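Long-range contacts in putative SnoaL-like polyketide cyclase (Shewanella putrefaciens, PDB 3GZB), which is of unknown function but, as a SnoaL-like protein of the NTF2 clan, may act as a polyketide cyclase: residues I42-R47 and R133-H138; P20-L25 and A90-V95; Y100-P105 and I116-P121. One frame throughout, in Å; residues are numbered along the deposited sequence. Where two conformers were deposited one is given.

Contact 1. Residues I42-R47 and R133-H138; sequences ITFYNR and RRVTEH
Arg133 and Phe44 meet where the loop after helix 38-42 in this NTF2-like fold, turning through a type I beta turn from Ile42 to Tyr45, reaches the start of strand 134-142. A G1 beta bulge sets Arg133 and Arg134 opposite the single residue Asp129. In the conformer described, the extended Arg133 side chain brings NH1 to 3.6 Å from Phe44 CZ, with ring and guanidinium planes 39° apart. A water in the guanidinium plane accepts from NH1 and is within bonding distance of Arg133 O and Thr43 OG1, the latter also hydrogen-bonded to Thr40 O. The water oxygen sits 3.8 Å above the centre of the Phe44 ring. Arg134, in the given conformer, has CG anti to the backbone N (chi1 -176°), which sets CG 3.3 Å from Phe44 O. A bend at chi3 turns NE aside; the guanidinium stacks on the Asn46 amide, planes 19° apart. Asn46 ND2 and Arg134 NH1 are both donors and do not hydrogen-bond, while Asn46 OD1 accepts from Asp48 N. Val135 supplies the direct hydrogen bond, from its N to Phe44 O at 2.7 Å, with the donor in the carbonyl plane. Its CG2 lies 4.2 Å from Phe44 CD2, and its O faces the edge of the Tyr45 ring. Ser49 OG bonds both Val135 O and Asn46 N, a second tie between loop and strand. At His138 the link is indirect: His138 ND1 and Tyr45 OH are both hydrogen-bonded to Tyr29 OH.

Contact 2. Residues P20-L25 and A90-V95; sequences PQEQQL and AGSLVV
Glu22 in the first turn of helix 21-34 packs against Gly91, Ser92 and Val94, where a beta hairpin with a tight two-residue turn (Gly91, Ser92) joins strand 86-90 to strand 93-103. Van der Waals contact carries most of the interface. Glu22 CG lies 3.4 Å from Gly91 O and Glu22 CB 3.6 Å from the same oxygen. Val94 points at the helix, and its CG2, anti to its own carbonyl carbon, stops 3.6 Å from Glu22 O and 4.0 Å from Glu22 CB. The other methyl, Val94 CG1, makes a looser approach to Gln23 CG at 4.4 Å.

The polar link is carried by water. A bend at chi2 (90°) turns Glu22 CD aside from an extended course; OE2 accepts a bond of 2.7 Å from a water that is also hydrogen-bonded to Ser92 OG in the conformer given. Pro20 holds the N-cap position, and the nearby helix start would probably favour a charged Glu22 carboxylate.

Backbone bonds shape the hairpin: Ala90 and Leu93 pair in both directions around a type II' turn, and the positive phi of Gly91 (56°) suits glycine there. Asn89 braces the joint, its OD1 accepting from Gln23 NE2 and its ND2 donating to Gly91 O. The helix thus rests on the hairpin end of the curved sheet, with Val94 also touching Leu128 of strand 115-129, while Leu93 and Val95 pack on Lys54 and Leu141 of the second subunit.

Contact 3. Residues Y100-P105 and I116-P121; sequences YHFKGP and IDVAIP. With EDO (1,2-ethanediol), chain M.
His101 and Asp117 meet diagonally across strands 93-103 and 115-129, antiparallel neighbours in the curled sheet of the NTF2-like fold: His101 NE2 donates to Asp117 OD1 at 2.7 Å. The acceptor lies 2° from the imidazole plane, and OD1 is approached on its syn side, 23° out of the carboxylate plane. Both side chains leave with CG anti to the backbone N (chi1 -178° for His101) and lean across the strands until NE2 and OD1 meet. Lys103 shares that face and rests its CD 3.7 Å from Asp117 OD2.

Beneath them, Tyr100-Ile120, Phe102-Val118 and Gly104-Ile116 are hydrogen-bonded pairs, each with two backbone bonds, while His101-Ala119 and Lys103-Asp117 are non-hydrogen-bonded pairs. On the other face Phe102 CB lies 4.0 Å from Val118 CG2, and Phe102 CE1 lies 4.1 Å from Ile120 CD1.

Farther out, Phe102 stacks on Tyr80 and Tyr100 on Phe82; methylpentanediols bound beside Tyr100 and Phe102, probably from the crystallisation liquor, may mark a pocket. An ethanediol of similar origin accepts from Lys103 N through O1 at 3.0 Å, bonds Glu79 O, and sets C1 over one face of the His101 ring.

Chemically, the donation to Asp117 requires a proton on NE2 and favours the ring rotation that points NE2 at the carboxylate, while Lys103 NZ, 5.1 Å from Asp117 OD2, probably adds only a longer-range attraction.

Overall arrangement
From the N terminus, helix 21-34 enters contact 2 before the loop at 42-47 enters contact 1. Contact 2 closes at hairpin 90-95, contact 1 only at 133-138, so the two cross along the chain. They also touch: Leu25 CD1 packs 3.6 Å from Arg133 CG and lies close to Phe44, joining helix, loop and strand. Contact 3 pairs neighbouring strands 93-103 and 115-129 and closes the short loop between them; it opens after contact 2 has closed and lies wholly within the span of contact 1. Its centre is about 26 Å from those of the other two, across the chain's centre. All three reach the same curved sheet, contacts 2 and 3 through strand 93-103.

Contact 1. Residues I42-R47 and R133-H138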
loop_
_atom_site.group_PDB
_atom_site.type_symbol
_atom_site.label_atom_id
_atom_site.label_comp_id
_atom_site.label_asym_id
_atom_site.label_seq_id
_atom_site.Cartn_x
_atom_site.Cartn_y
_atom_site.Cartn_z
ATOM N N ILE A 42 -2.878 -14.356 17.833
ATOM C CA ILE A 42 -1.530 -14.575 18.350
ATOM C C ILE A 42 -0.878 -15.805 17.699
ATOM O O ILE A 42 0.360 -15.874 17.667
ATOM C CB ILE A 42 -1.495 -14.595 19.870
ATOM C CG1 ILE A 42 -0.070 -14.294 20.382
ATOM C CG2 ILE A 42 -2.073 -15.900 20.368
ATOM C CD1 ILE A 42 0.033 -14.183 21.918
ATOM N N THR A 43 -1.675 -16.740 17.165
ATOM C CA THR A 43 -1.108 -17.886 16.396
ATOM C C THR A 43 -0.332 -17.446 15.163
ATOM O O THR A 43 0.497 -18.205 14.647
ATOM C CB THR A 43 -2.137 -18.926 15.983
ATOM O OG1 THR A 43 -2.916 -18.498 14.879
ATOM C CG2 THR A 43 -3.052 -19.369 17.156
ATOM N N PHE A 44 -0.579 -16.230 14.673
ATOM C CA PHE A 44 0.099 -15.757 13.499
ATOM C C PHE A 44 1.396 -15.013 13.842
ATOM O O PHE A 44 2.113 -14.586 12.930
ATOM C CB PHE A 44 -0.779 -14.764 12.717
ATOM C CG PHE A 44 -1.887 -15.405 11.930
ATOM C CD1 PHE A 44 -3.143 -15.595 12.493
ATOM C CD2 PHE A 44 -1.687 -15.773 10.611
ATOM C CE1 PHE A 44 -4.167 -16.174 11.716
ATOM C CE2 PHE A 44 -2.716 -16.352 9.870
ATOM C CZ PHE A 44 -3.925 -16.548 10.418
ATOM N N TYR A 45 1.736 -14.873 15.126
ATOM C CA TYR A 45 2.927 -14.122 15.500
ATOM C C TYR A 45 3.937 -14.997 16.233
ATOM O O TYR A 45 3.576 -15.985 16.913
ATOM C CB TYR A 45 2.586 -12.949 16.451
ATOM C CG TYR A 45 1.647 -11.904 15.918
ATOM C CD1 TYR A 45 1.697 -11.481 14.606
ATOM C CD2 TYR A 45 0.698 -11.326 16.757
ATOM C CE1 TYR A 45 0.851 -10.485 14.139
ATOM C CE2 TYR A 45 -0.166 -10.348 16.312
ATOM C CZ TYR A 45 -0.106 -9.935 14.981
ATOM O OH TYR A 45 -0.972 -8.930 14.580
ATOM N N ASN A 46 5.200 -14.642 16.111
ATOM C CA ASN A 46 6.237 -15.096 17.049
ATOM C C ASN A 46 7.062 -13.944 17.580
ATOM O O ASN A 46 6.676 -12.780 17.389
ATOM C CB ASN A 46 7.089 -16.213 16.436
ATOM C CG ASN A 46 8.084 -15.726 15.442
ATOM O OD1 ASN A 46 8.140 -14.547 15.064
ATOM N ND2 ASN A 46 8.936 -16.657 15.000
ATOM N N ARG A 47 8.149 -14.213 18.295
ATOM C CA ARG A 47 8.907 -13.150 18.934
ATOM C C ARG A 47 9.553 -12.163 17.928
ATOM O O ARG A 47 9.957 -11.077 18.331
ATOM C CB ARG A 47 10.003 -13.752 19.841
ATOM C CG ARG A 47 11.115 -14.444 19.110
ATOM C CD ARG A 47 12.044 -15.106 20.128
ATOM N NE ARG A 47 13.281 -15.651 19.593
ATOM C CZ ARG A 47 14.254 -16.126 20.376
ATOM N NH1 ARG A 47 14.099 -16.114 21.701
ATOM N NH2 ARG A 47 15.380 -16.610 19.855
ATOM N N ARG A 133 2.649 -20.522 8.881
ATOM C CA ARG A 133 1.347 -19.875 8.982
ATOM C C ARG A 133 1.447 -18.592 9.876
ATOM O O ARG A 133 0.630 -18.397 10.784
ATOM C CB ARG A 133 0.303 -20.854 9.530
ATOM C CG ARG A 133 -1.065 -20.655 9.005
ATOM C CD ARG A 133 -1.991 -21.811 9.432
ATOM N NE ARG A 133 -3.346 -21.588 8.957
ATOM C CZ ARG A 133 -4.248 -20.811 9.548
ATOM N NH1 ARG A 133 -3.988 -20.123 10.664
ATOM N NH2 ARG A 133 -5.433 -20.697 8.989
ATOM N N ARG A 134 2.445 -17.772 9.593
ATOM C CA ARG A 134 2.886 -16.630 10.422
ATOM C C ARG A 134 2.849 -15.339 9.593
ATOM O O ARG A 134 3.182 -15.382 8.398
ATOM C CB ARG A 134 4.335 -16.915 10.879
ATOM C CG ARG A 134 4.963 -15.923 11.832
ATOM C CD ARG A 134 6.305 -16.480 12.407
ATOM N NE ARG A 134 6.123 -17.754 13.113
ATOM C CZ ARG A 134 7.013 -18.738 13.186
ATOM N NH1 ARG A 134 8.188 -18.630 12.599
ATOM N NH2 ARG A 134 6.717 -19.848 13.845
ATOM N N VAL A 135 2.554 -14.221 10.245
ATOM C CA VAL A 135 2.804 -12.878 9.699
ATOM C C VAL A 135 4.133 -12.447 10.255
ATOM O O VAL A 135 4.300 -12.279 11.496
ATOM C CB VAL A 135 1.659 -11.895 10.079
ATOM C CG1 VAL A 135 2.012 -10.434 9.766
ATOM C CG2 VAL A 135 0.372 -12.314 9.357
ATOM N N THR A 136 5.098 -12.259 9.353
ATOM C CA THR A 136 6.390 -11.783 9.779
ATOM C C THR A 136 6.407 -10.245 9.867
ATOM O O THR A 136 7.123 -9.660 10.701
ATOM C CB THR A 136 7.521 -12.323 8.928
ATOM O OG1 THR A 136 7.462 -11.811 7.625
ATOM C CG2 THR A 136 7.427 -13.851 8.791
ATOM N N GLU A 137 5.658 -9.567 8.982
ATOM C CA GLU A 137 5.575 -8.101 9.026
ATOM C C GLU A 137 4.234 -7.645 8.525
ATOM O O GLU A 137 3.818 -7.980 7.414
ATOM C CB GLU A 137 6.669 -7.427 8.194
ATOM C CG GLU A 137 6.780 -5.920 8.431
ATOM C CD GLU A 137 7.955 -5.217 7.721
ATOM O OE1 GLU A 137 8.550 -5.748 6.729
ATOM O OE2 GLU A 137 8.266 -4.080 8.170
ATOM N N HIS A 138 3.566 -6.855 9.358
ATOM C CA HIS A 138 2.313 -6.171 9.041
ATOM C C HIS A 138 2.636 -4.696 8.961
ATOM O O HIS A 138 3.128 -4.118 9.947
ATOM C CB HIS A 138 1.308 -6.489 10.136
ATOM C CG HIS A 138 -0.017 -5.794 10.017
ATOM N ND1 HIS A 138 -1.157 -6.323 10.560
ATOM C CD2 HIS A 138 -0.386 -4.625 9.432
ATOM C CE1 HIS A 138 -2.174 -5.508 10.333
ATOM N NE2 HIS A 138 -1.743 -4.460 9.639
HETATM O O HOH W 1 -1.646 -19.349 12.237
#

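Contact 2. Residues P20-L25 and A90-V95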
loop_
_atom_site.group_PDB
_atom_site.type_symbol
_atom_site.label_atom_id
_atom_site.label_comp_id
_atom_site.label_asym_id
_atom_site.label_seq_id
_atom_site.Cartn_x
_atom_site.Cartn_y
_atom_site.Cartn_z
ATOM N N PRO A 20 -4.968 -16.955 -4.726
ATOM C CA PRO A 20 -3.723 -17.549 -4.301
ATOM C C PRO A 20 -3.741 -17.901 -2.807
ATOM O O PRO A 20 -4.385 -17.211 -2.002
ATOM C CB PRO A 20 -2.738 -16.414 -4.547
ATOM C CG PRO A 20 -3.302 -15.688 -5.714
ATOM C CD PRO A 20 -4.745 -15.666 -5.421
ATOM N N GLN A 21 -3.051 -18.952 -2.418
ATOM C CA GLN A 21 -3.036 -19.349 -1.019
ATOM C C GLN A 21 -2.543 -18.230 -0.066
ATOM O O GLN A 21 -2.945 -18.167 1.088
ATOM C CB GLN A 21 -2.222 -20.610 -0.819
ATOM C CG GLN A 21 -2.806 -21.865 -1.504
ATOM C CD GLN A 21 -4.138 -22.369 -0.915
ATOM O OE1 GLN A 21 -4.509 -22.095 0.280
ATOM N NE2 GLN A 21 -4.832 -23.129 -1.732
ATOM N N GLU A 22 -1.608 -17.418 -0.545
ATOM C CA GLU A 22 -1.070 -16.331 0.280
ATOM C C GLU A 22 -2.166 -15.316 0.611
ATOM O O GLU A 22 -2.333 -14.868 1.725
ATOM C CB GLU A 22 0.099 -15.646 -0.467
ATOM C CG GLU A 22 1.231 -16.594 -0.771
ATOM C CD GLU A 22 1.162 -17.319 -2.090
ATOM O OE1 GLU A 22 0.090 -17.469 -2.734
ATOM O OE2 GLU A 22 2.262 -17.785 -2.510
ATOM N N GLN A 23 -2.977 -14.985 -0.395
ATOM C CA GLN A 23 -4.156 -14.148 -0.143
ATOM C C GLN A 23 -5.171 -14.817 0.796
ATOM O O GLN A 23 -5.708 -14.148 1.666
ATOM C CB GLN A 23 -4.800 -13.716 -1.447
ATOM C CG GLN A 23 -3.937 -12.799 -2.329
ATOM C CD GLN A 23 -4.676 -12.378 -3.591
ATOM O OE1 GLN A 23 -5.901 -12.318 -3.618
ATOM N NE2 GLN A 23 -3.918 -12.086 -4.657
ATOM N N GLN A 24 -5.397 -16.126 0.661
ATOM C CA GLN A 24 -6.374 -16.818 1.488
ATOM C C GLN A 24 -5.950 -16.736 2.943
ATOM O O GLN A 24 -6.786 -16.541 3.820
ATOM C CB GLN A 24 -6.532 -18.275 1.042
ATOM C CG GLN A 24 -7.185 -18.472 -0.307
ATOM C CD GLN A 24 -7.530 -19.900 -0.597
ATOM O OE1 GLN A 24 -8.095 -20.599 0.282
ATOM N NE2 GLN A 24 -7.214 -20.350 -1.807
ATOM N N LEU A 25 -4.667 -16.867 3.182
ATOM C CA LEU A 25 -4.185 -16.771 4.560
ATOM C C LEU A 25 -4.318 -15.353 5.118
ATOM O O LEU A 25 -4.682 -15.169 6.270
ATOM C CB LEU A 25 -2.749 -17.292 4.683
ATOM C CG LEU A 25 -2.214 -17.473 6.112
ATOM C CD1 LEU A 25 -3.058 -18.517 6.913
ATOM C CD2 LEU A 25 -0.722 -17.859 6.107
ATOM N N ALA A 90 2.630 -10.582 -4.380
ATOM C CA ALA A 90 3.895 -10.963 -5.017
ATOM C C ALA A 90 4.513 -12.008 -4.129
ATOM O O ALA A 90 5.074 -11.706 -3.061
ATOM C CB ALA A 90 4.858 -9.702 -5.132
ATOM N N GLY A 91 4.372 -13.270 -4.481
ATOM C CA GLY A 91 4.726 -14.284 -3.510
ATOM C C GLY A 91 3.990 -14.129 -2.198
ATOM O O GLY A 91 2.787 -13.908 -2.154
ATOM N N SER A 92 4.774 -14.226 -1.121
ATOM C CA SER A 92 4.273 -14.149 0.228
ATOM C C SER A 92 4.008 -12.720 0.711
ATOM O O SER A 92 3.657 -12.542 1.873
ATOM C CB SER A 92 5.235 -14.852 1.206
ATOM O OG SER A 92 5.191 -16.260 1.014
ATOM N N LEU A 93 4.132 -11.679 -0.141
ATOM C CA LEU A 93 3.817 -10.281 0.230
ATOM C C LEU A 93 2.449 -10.012 -0.352
ATOM O O LEU A 93 2.242 -9.994 -1.583
ATOM C CB LEU A 93 4.841 -9.341 -0.393
ATOM C CG LEU A 93 4.564 -7.876 -0.155
ATOM C CD1 LEU A 93 4.680 -7.549 1.329
ATOM C CD2 LEU A 93 5.565 -7.045 -1.003
ATOM N N VAL A 94 1.478 -9.772 0.521
ATOM C CA VAL A 94 0.092 -9.496 0.161
ATOM C C VAL A 94 -0.209 -7.999 0.414
ATOM O O VAL A 94 0.136 -7.476 1.497
ATOM C CB VAL A 94 -0.880 -10.362 0.993
ATOM C CG1 VAL A 94 -2.354 -9.964 0.678
ATOM C CG2 VAL A 94 -0.627 -11.862 0.748
ATOM N N VAL A 95 -0.805 -7.323 -0.582
ATOM C CA VAL A 95 -1.076 -5.898 -0.530
ATOM C C VAL A 95 -2.543 -5.700 -0.639
ATOM O O VAL A 95 -3.192 -6.268 -1.536
ATOM C CB VAL A 95 -0.377 -5.144 -1.680
ATOM C CG1 VAL A 95 -0.656 -3.618 -1.611
ATOM C CG2 VAL A 95 1.128 -5.378 -1.677
HETATM O O HOH W 2 4.713 -17.662 -1.378
#

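Contact 3. Residues Y100-P105 and I116-P121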
loop_
_atom_site.group_PDB
_atom_site.type_symbol
_atom_site.label_atom_id
_atom_site.label_comp_id
_atom_site.label_asym_id
_atom_site.label_seq_id
_atom_site.Cartn_x
_atom_site.Cartn_y
_atom_site.Cartn_z
ATOM N N TYR A 100 -10.995 1.201 6.242
ATOM C CA TYR A 100 -11.401 0.623 7.485
ATOM C C TYR A 100 -12.616 1.372 8.028
ATOM O O TYR A 100 -12.559 2.600 8.228
ATOM C CB TYR A 100 -10.300 0.649 8.535
ATOM C CG TYR A 100 -9.131 -0.294 8.290
ATOM C CD1 TYR A 100 -9.229 -1.650 8.603
ATOM C CD2 TYR A 100 -7.964 0.136 7.703
ATOM C CE1 TYR A 100 -8.168 -2.497 8.424
ATOM C CE2 TYR A 100 -6.892 -0.763 7.475
ATOM C CZ TYR A 100 -7.011 -2.068 7.858
ATOM O OH TYR A 100 -5.931 -2.918 7.694
ATOM N N HIS A 101 -13.700 0.652 8.218
ATOM C CA HIS A 101 -14.975 1.205 8.694
ATOM C C HIS A 101 -15.202 0.828 10.136
ATOM O O HIS A 101 -15.348 -0.363 10.454
ATOM C CB HIS A 101 -16.112 0.679 7.793
ATOM C CG HIS A 101 -17.447 1.219 8.157
ATOM N ND1 HIS A 101 -18.613 0.564 7.836
ATOM C CD2 HIS A 101 -17.809 2.385 8.745
ATOM C CE1 HIS A 101 -19.647 1.291 8.245
ATOM N NE2 HIS A 101 -19.193 2.404 8.798
ATOM N N PHE A 102 -15.264 1.865 10.982
ATOM C CA PHE A 102 -15.558 1.731 12.393
ATOM C C PHE A 102 -16.904 2.411 12.686
ATOM O O PHE A 102 -17.129 3.572 12.304
ATOM C CB PHE A 102 -14.516 2.412 13.276
ATOM C CG PHE A 102 -13.150 1.784 13.254
ATOM C CD1 PHE A 102 -12.243 2.105 12.265
ATOM C CD2 PHE A 102 -12.754 0.931 14.277
ATOM C CE1 PHE A 102 -10.958 1.591 12.296
ATOM C CE2 PHE A 102 -11.463 0.384 14.280
ATOM C CZ PHE A 102 -10.585 0.729 13.307
ATOM N N LYS A 103 -17.763 1.698 13.394
ATOM C CA LYS A 103 -19.024 2.237 13.927
ATOM C C LYS A 103 -19.225 1.769 15.357
ATOM O O LYS A 103 -19.091 0.564 15.654
ATOM C CB LYS A 103 -20.196 1.855 13.064
ATOM C CG LYS A 103 -21.552 2.435 13.554
ATOM C CD LYS A 103 -22.609 2.244 12.472
ATOM C CE LYS A 103 -23.876 3.066 12.741
ATOM N NZ LYS A 103 -25.029 2.209 13.146
ATOM N N GLY A 104 -19.440 2.709 16.256
ATOM C CA GLY A 104 -19.678 2.359 17.660
ATOM C C GLY A 104 -19.266 3.420 18.624
ATOM O O GLY A 104 -19.048 4.559 18.246
ATOM N N PRO A 105 -19.163 3.062 19.909
ATOM C CA PRO A 105 -18.756 3.992 20.922
ATOM C C PRO A 105 -17.482 4.726 20.530
ATOM O O PRO A 105 -16.559 4.129 20.009
ATOM C CB PRO A 105 -18.500 3.079 22.138
ATOM C CG PRO A 105 -19.526 2.000 21.971
ATOM C CD PRO A 105 -19.531 1.746 20.482
ATOM N N ILE A 116 -19.776 6.973 16.937
ATOM C CA ILE A 116 -19.062 7.494 15.768
ATOM C C ILE A 116 -19.210 6.525 14.605
ATOM O O ILE A 116 -19.550 5.342 14.761
ATOM C CB ILE A 116 -17.553 7.865 16.055
ATOM C CG1 ILE A 116 -16.709 6.659 16.441
ATOM C CG2 ILE A 116 -17.508 9.030 17.068
ATOM C CD1 ILE A 116 -16.252 5.702 15.272
ATOM N N ASP A 117 -18.985 7.050 13.401
ATOM C CA ASP A 117 -18.994 6.244 12.177
ATOM C C ASP A 117 -17.964 6.867 11.244
ATOM O O ASP A 117 -18.150 8.001 10.761
ATOM C CB ASP A 117 -20.411 6.329 11.589
ATOM C CG ASP A 117 -20.714 5.280 10.519
ATOM O OD1 ASP A 117 -19.797 4.741 9.911
ATOM O OD2 ASP A 117 -21.938 5.058 10.242
ATOM N N VAL A 118 -16.856 6.174 11.010
ATOM C CA VAL A 118 -15.800 6.673 10.145
ATOM C C VAL A 118 -15.362 5.596 9.164
ATOM O O VAL A 118 -15.437 4.396 9.477
ATOM C CB VAL A 118 -14.536 7.145 10.947
ATOM C CG1 VAL A 118 -14.914 8.357 11.835
ATOM C CG2 VAL A 118 -13.907 6.049 11.846
ATOM N N ALA A 119 -14.887 6.051 7.995
ATOM C CA ALA A 119 -14.368 5.163 6.953
ATOM C C ALA A 119 -13.008 5.700 6.547
ATOM O O ALA A 119 -12.906 6.810 5.989
ATOM C CB ALA A 119 -15.361 5.143 5.738
ATOM N N ILE A 120 -11.963 4.960 6.885
ATOM C CA ILE A 120 -10.602 5.486 6.840
ATOM C C ILE A 120 -9.805 4.825 5.703
ATOM O O ILE A 120 -9.570 3.632 5.720
ATOM C CB ILE A 120 -9.866 5.215 8.163
ATOM C CG1 ILE A 120 -10.688 5.646 9.379
ATOM C CG2 ILE A 120 -8.471 5.884 8.126
ATOM C CD1 ILE A 120 -10.101 5.282 10.781
ATOM N N PRO A 121 -9.418 5.599 4.680
ATOM C CA PRO A 121 -8.582 4.984 3.605
ATOM C C PRO A 121 -7.277 4.420 4.167
ATOM O O PRO A 121 -6.700 5.003 5.093
ATOM C CB PRO A 121 -8.344 6.151 2.629
ATOM C CG PRO A 121 -9.466 7.128 2.937
ATOM C CD PRO A 121 -9.725 7.006 4.418
HETATM C C1 EDO M . -18.394 -1.433 11.245
HETATM O O1 EDO M . -17.931 -1.244 12.612
HETATM C C2 EDO M . -19.473 -2.481 11.188
HETATM O O2 EDO M . -20.574 -1.768 11.777
#